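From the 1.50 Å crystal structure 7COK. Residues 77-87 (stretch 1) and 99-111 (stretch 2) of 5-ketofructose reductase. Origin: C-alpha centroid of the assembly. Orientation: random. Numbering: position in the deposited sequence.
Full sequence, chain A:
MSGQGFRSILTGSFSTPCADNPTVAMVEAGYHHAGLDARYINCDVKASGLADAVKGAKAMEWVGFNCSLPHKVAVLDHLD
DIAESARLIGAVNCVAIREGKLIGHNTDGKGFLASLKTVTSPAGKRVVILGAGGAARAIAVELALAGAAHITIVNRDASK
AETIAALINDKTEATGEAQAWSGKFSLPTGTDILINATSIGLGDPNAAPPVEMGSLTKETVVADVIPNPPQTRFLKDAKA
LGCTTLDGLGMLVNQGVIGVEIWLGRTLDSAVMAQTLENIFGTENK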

# COMPACT_ATOMS: atom_id res chain seq x y z
N ASP A 77 -14.81 13.20 11.55
CA ASP A 77 -14.82 12.59 12.91
C ASP A 77 -13.49 11.98 13.35
O ASP A 77 -13.25 11.74 14.54
N HIS A 78 -12.61 11.69 12.39
CA HIS A 78 -11.39 10.95 12.70
C HIS A 78 -10.10 11.77 12.59
O HIS A 78 -9.00 11.22 12.73
N LEU A 79 -10.24 13.07 12.40
CA LEU A 79 -9.10 13.96 12.17
C LEU A 79 -8.72 14.77 13.39
O LEU A 79 -9.54 14.93 14.31
N ASP A 80 -7.49 15.28 13.38
CA ASP A 80 -6.96 16.11 14.47
C ASP A 80 -7.10 17.59 14.17
O ASP A 80 -7.21 18.42 15.11
N ASP A 81 -7.09 17.94 12.89
CA ASP A 81 -7.13 19.33 12.43
C ASP A 81 -7.86 19.39 11.10
O ASP A 81 -7.78 18.46 10.30
N ILE A 82 -8.58 20.49 10.86
CA ILE A 82 -9.35 20.74 9.65
C ILE A 82 -8.98 22.13 9.13
O ILE A 82 -9.15 23.13 9.83
N ALA A 83 -8.47 22.18 7.90
CA ALA A 83 -8.10 23.43 7.23
C ALA A 83 -9.32 24.30 6.94
O ALA A 83 -10.45 23.81 6.94
N GLU A 84 -9.06 25.59 6.67
CA GLU A 84 -10.11 26.59 6.53
C GLU A 84 -11.19 26.22 5.51
O GLU A 84 -12.36 26.17 5.86
N SER A 85 -10.80 25.95 4.27
CA SER A 85 -11.82 25.68 3.25
C SER A 85 -12.58 24.39 3.52
O SER A 85 -13.79 24.36 3.34
N ALA A 86 -11.88 23.37 4.03
CA ALA A 86 -12.53 22.12 4.46
C ALA A 86 -13.52 22.37 5.57
O ALA A 86 -14.58 21.77 5.55
N ARG A 87 -13.20 23.27 6.51
CA ARG A 87 -14.13 23.64 7.59
C ARG A 87 -15.41 24.23 7.02
O ARG A 87 -16.51 23.84 7.41
N GLU A 99 3.74 13.58 11.72
CA GLU A 99 4.14 13.08 13.04
C GLU A 99 2.95 12.50 13.84
O GLU A 99 2.71 12.86 15.00
N GLY A 100 2.20 11.61 13.18
CA GLY A 100 1.04 10.94 13.79
C GLY A 100 -0.26 11.75 13.80
O GLY A 100 -1.30 11.22 14.15
N LYS A 101 -0.19 13.03 13.40
CA LYS A 101 -1.34 13.94 13.40
C LYS A 101 -2.05 13.92 12.06
O LYS A 101 -1.41 13.98 11.02
N LEU A 102 -3.38 13.86 12.09
CA LEU A 102 -4.18 13.77 10.87
C LEU A 102 -4.80 15.13 10.55
O LEU A 102 -5.63 15.62 11.30
N ILE A 103 -4.37 15.71 9.44
CA ILE A 103 -4.73 17.07 9.03
C ILE A 103 -5.57 16.98 7.76
O ILE A 103 -5.09 16.51 6.73
N GLY A 104 -6.83 17.42 7.85
CA GLY A 104 -7.77 17.34 6.72
C GLY A 104 -7.85 18.59 5.86
O GLY A 104 -7.97 19.71 6.36
N HIS A 105 -7.78 18.38 4.55
CA HIS A 105 -7.88 19.45 3.55
C HIS A 105 -8.98 19.11 2.57
O HIS A 105 -9.33 17.95 2.38
N ASN A 106 -9.53 20.15 1.93
CA ASN A 106 -10.42 19.94 0.83
C ASN A 106 -9.81 20.56 -0.40
O ASN A 106 -9.48 21.72 -0.39
N THR A 107 -9.61 19.76 -1.43
CA THR A 107 -8.99 20.27 -2.67
C THR A 107 -9.91 20.17 -3.88
O THR A 107 -9.48 20.40 -5.01
N ASP A 108 -11.18 19.84 -3.65
CA ASP A 108 -12.16 19.67 -4.73
C ASP A 108 -12.46 20.95 -5.50
O ASP A 108 -12.95 20.90 -6.63
N GLY A 109 -12.16 22.10 -4.90
CA GLY A 109 -12.26 23.36 -5.62
C GLY A 109 -10.90 23.92 -5.98
O GLY A 109 -10.83 24.88 -6.75
N LYS A 110 -9.82 23.33 -5.45
CA LYS A 110 -8.47 23.88 -5.66
C LYS A 110 -7.88 23.53 -7.02
O LYS A 110 -7.08 24.31 -7.53
N GLY A 111 -8.26 22.38 -7.61
CA GLY A 111 -7.81 22.03 -8.96
C GLY A 111 -8.31 23.08 -9.93
O GLY A 111 -7.56 23.57 -10.77

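Lys101, its chi1 between wells at -142°, points sideways, and its CG lies 3.7 Å from Asp80 CB. Asp80 points toward stretch 2 with chi1 m, which lets its carboxylate accept from the strand: Leu102 N to Asp80 OD2 is 2.8 Å at 169°. Leu102 O answers with two bonds, from Asp80 N (2.8 Å) and Asp81 N (3.2 Å). Leu102 (chi1 m) has its CA-to-CB bond sideways to stretch 1, with CB 4.0 Å from Leu79 CD2 and CD1 3.3 Å from His78 O.

Ile103 (m) shares a sheet face with Asp81 (t), CG2 lying 3.6 Å from Asp81 OD2. On the face of Ile82, Gly104 leaves room for Leu79, whose CD1 sits 3.8 Å from Gly104 CA; an ideal CB would fall 2.5 Å from that CD1, a clash. Near-linear bonds from Gly104 N to Asp81 O (2.8 Å) and Ala83 N to Gly104 O (3.0 Å) fix the parallel register.

His105 (m) starts away, yet ND1 comes 3.9 Å from Ala83 CB, obliquely. Asn106 (t) points inward, CB 3.9 Å from Ala86 CB. Water 1 accepts from Asn106 N (2.9 Å) and donates to Ser85 OG (2.7 Å), linking the loop just after the strand to the helix. Finally, Lys110 (m) brings NZ 3.9 Å from Ser85 OG.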

# COMPACT_ATOMS: atom_id res chain seq x y z
CB ASP A 77 -15.88 11.48 12.98
CG ASP A 77 -17.29 12.00 12.91
OD1 ASP A 77 -17.58 13.09 13.47
OD2 ASP A 77 -18.12 11.29 12.31
CB HIS A 78 -11.31 9.72 11.81
CG HIS A 78 -12.57 8.93 11.76
ND1 HIS A 78 -13.11 8.32 12.87
CD2 HIS A 78 -13.42 8.68 10.74
CE1 HIS A 78 -14.23 7.72 12.53
NE2 HIS A 78 -14.45 7.92 11.24
CB LEU A 79 -9.39 14.91 11.00
CG LEU A 79 -9.82 14.22 9.70
CD1 LEU A 79 -10.24 15.24 8.67
CD2 LEU A 79 -8.75 13.29 9.13
CB ASP A 80 -5.49 15.78 14.74
CG ASP A 80 -5.27 14.36 15.26
OD1 ASP A 80 -5.71 14.06 16.40
OD2 ASP A 80 -4.65 13.55 14.55
CB ASP A 81 -5.69 19.83 12.25
CG ASP A 81 -5.60 21.32 11.89
OD1 ASP A 81 -6.24 22.15 12.57
OD2 ASP A 81 -4.83 21.67 10.97
CB ILE A 82 -10.88 20.68 9.95
CG1 ILE A 82 -11.25 19.35 10.63
CG2 ILE A 82 -11.71 20.90 8.69
CD1 ILE A 82 -11.07 18.13 9.77
CB ALA A 83 -7.34 23.13 5.94
CB GLU A 84 -9.54 27.96 6.21
CG GLU A 84 -10.60 29.05 6.21
CD GLU A 84 -10.11 30.40 5.71
OE1 GLU A 84 -8.98 30.49 5.18
OE2 GLU A 84 -10.89 31.36 5.83
CB SER A 85 -11.23 25.74 1.85
OG SER A 85 -10.54 24.56 1.50
CB ALA A 86 -11.49 21.12 4.93
CB ARG A 87 -13.48 24.61 8.59
CG ARG A 87 -14.37 24.88 9.81
CD ARG A 87 -13.80 25.93 10.75
NE ARG A 87 -14.65 27.12 10.74
CZ ARG A 87 -14.54 28.15 9.90
NH1 ARG A 87 -13.60 28.17 8.96
NH2 ARG A 87 -15.39 29.16 10.00
CB GLU A 99 4.91 14.17 13.82
CG GLU A 99 5.98 14.92 13.02
CD GLU A 99 6.81 15.87 13.86
OE1 GLU A 99 6.24 16.71 14.59
OE2 GLU A 99 8.06 15.80 13.78
CB LYS A 101 -0.87 15.36 13.69
CG LYS A 101 -1.79 16.19 14.57
CD LYS A 101 -0.99 17.29 15.24
CE LYS A 101 -1.66 17.79 16.51
NZ LYS A 101 -2.75 18.76 16.22
CB LEU A 102 -5.27 12.71 10.99
CG LEU A 102 -4.82 11.27 11.26
CD1 LEU A 102 -5.86 10.52 12.08
CD2 LEU A 102 -4.53 10.56 9.95
CB ILE A 103 -3.47 17.93 8.78
CG1 ILE A 103 -2.55 17.86 10.00
CG2 ILE A 103 -3.84 19.37 8.43
CD1 ILE A 103 -1.08 17.91 9.65
CB HIS A 105 -6.57 19.56 2.74
CG HIS A 105 -5.36 19.85 3.57
ND1 HIS A 105 -4.84 21.12 3.69
CD2 HIS A 105 -4.57 19.04 4.30
CE1 HIS A 105 -3.77 21.08 4.47
NE2 HIS A 105 -3.58 19.83 4.85
CB ASN A 106 -11.80 20.53 1.11
CG ASN A 106 -12.81 20.14 0.06
OD1 ASN A 106 -12.66 20.46 -1.13
ND2 ASN A 106 -13.82 19.41 0.47
CB THR A 107 -7.67 19.56 -2.98
OG1 THR A 107 -7.97 18.20 -3.32
CG2 THR A 107 -6.67 19.67 -1.80
CB ASP A 108 -13.47 19.07 -4.22
CG ASP A 108 -13.37 17.59 -3.92
OD1 ASP A 108 -12.43 16.94 -4.41
OD2 ASP A 108 -14.25 17.06 -3.22
CB LYS A 110 -7.51 23.40 -4.55
CG LYS A 110 -7.81 23.97 -3.17
CD LYS A 110 -6.73 23.62 -2.15
CE LYS A 110 -7.10 24.03 -0.72
NZ LYS A 110 -7.38 25.49 -0.55
O HOH W 1 -8.99 22.84 2.93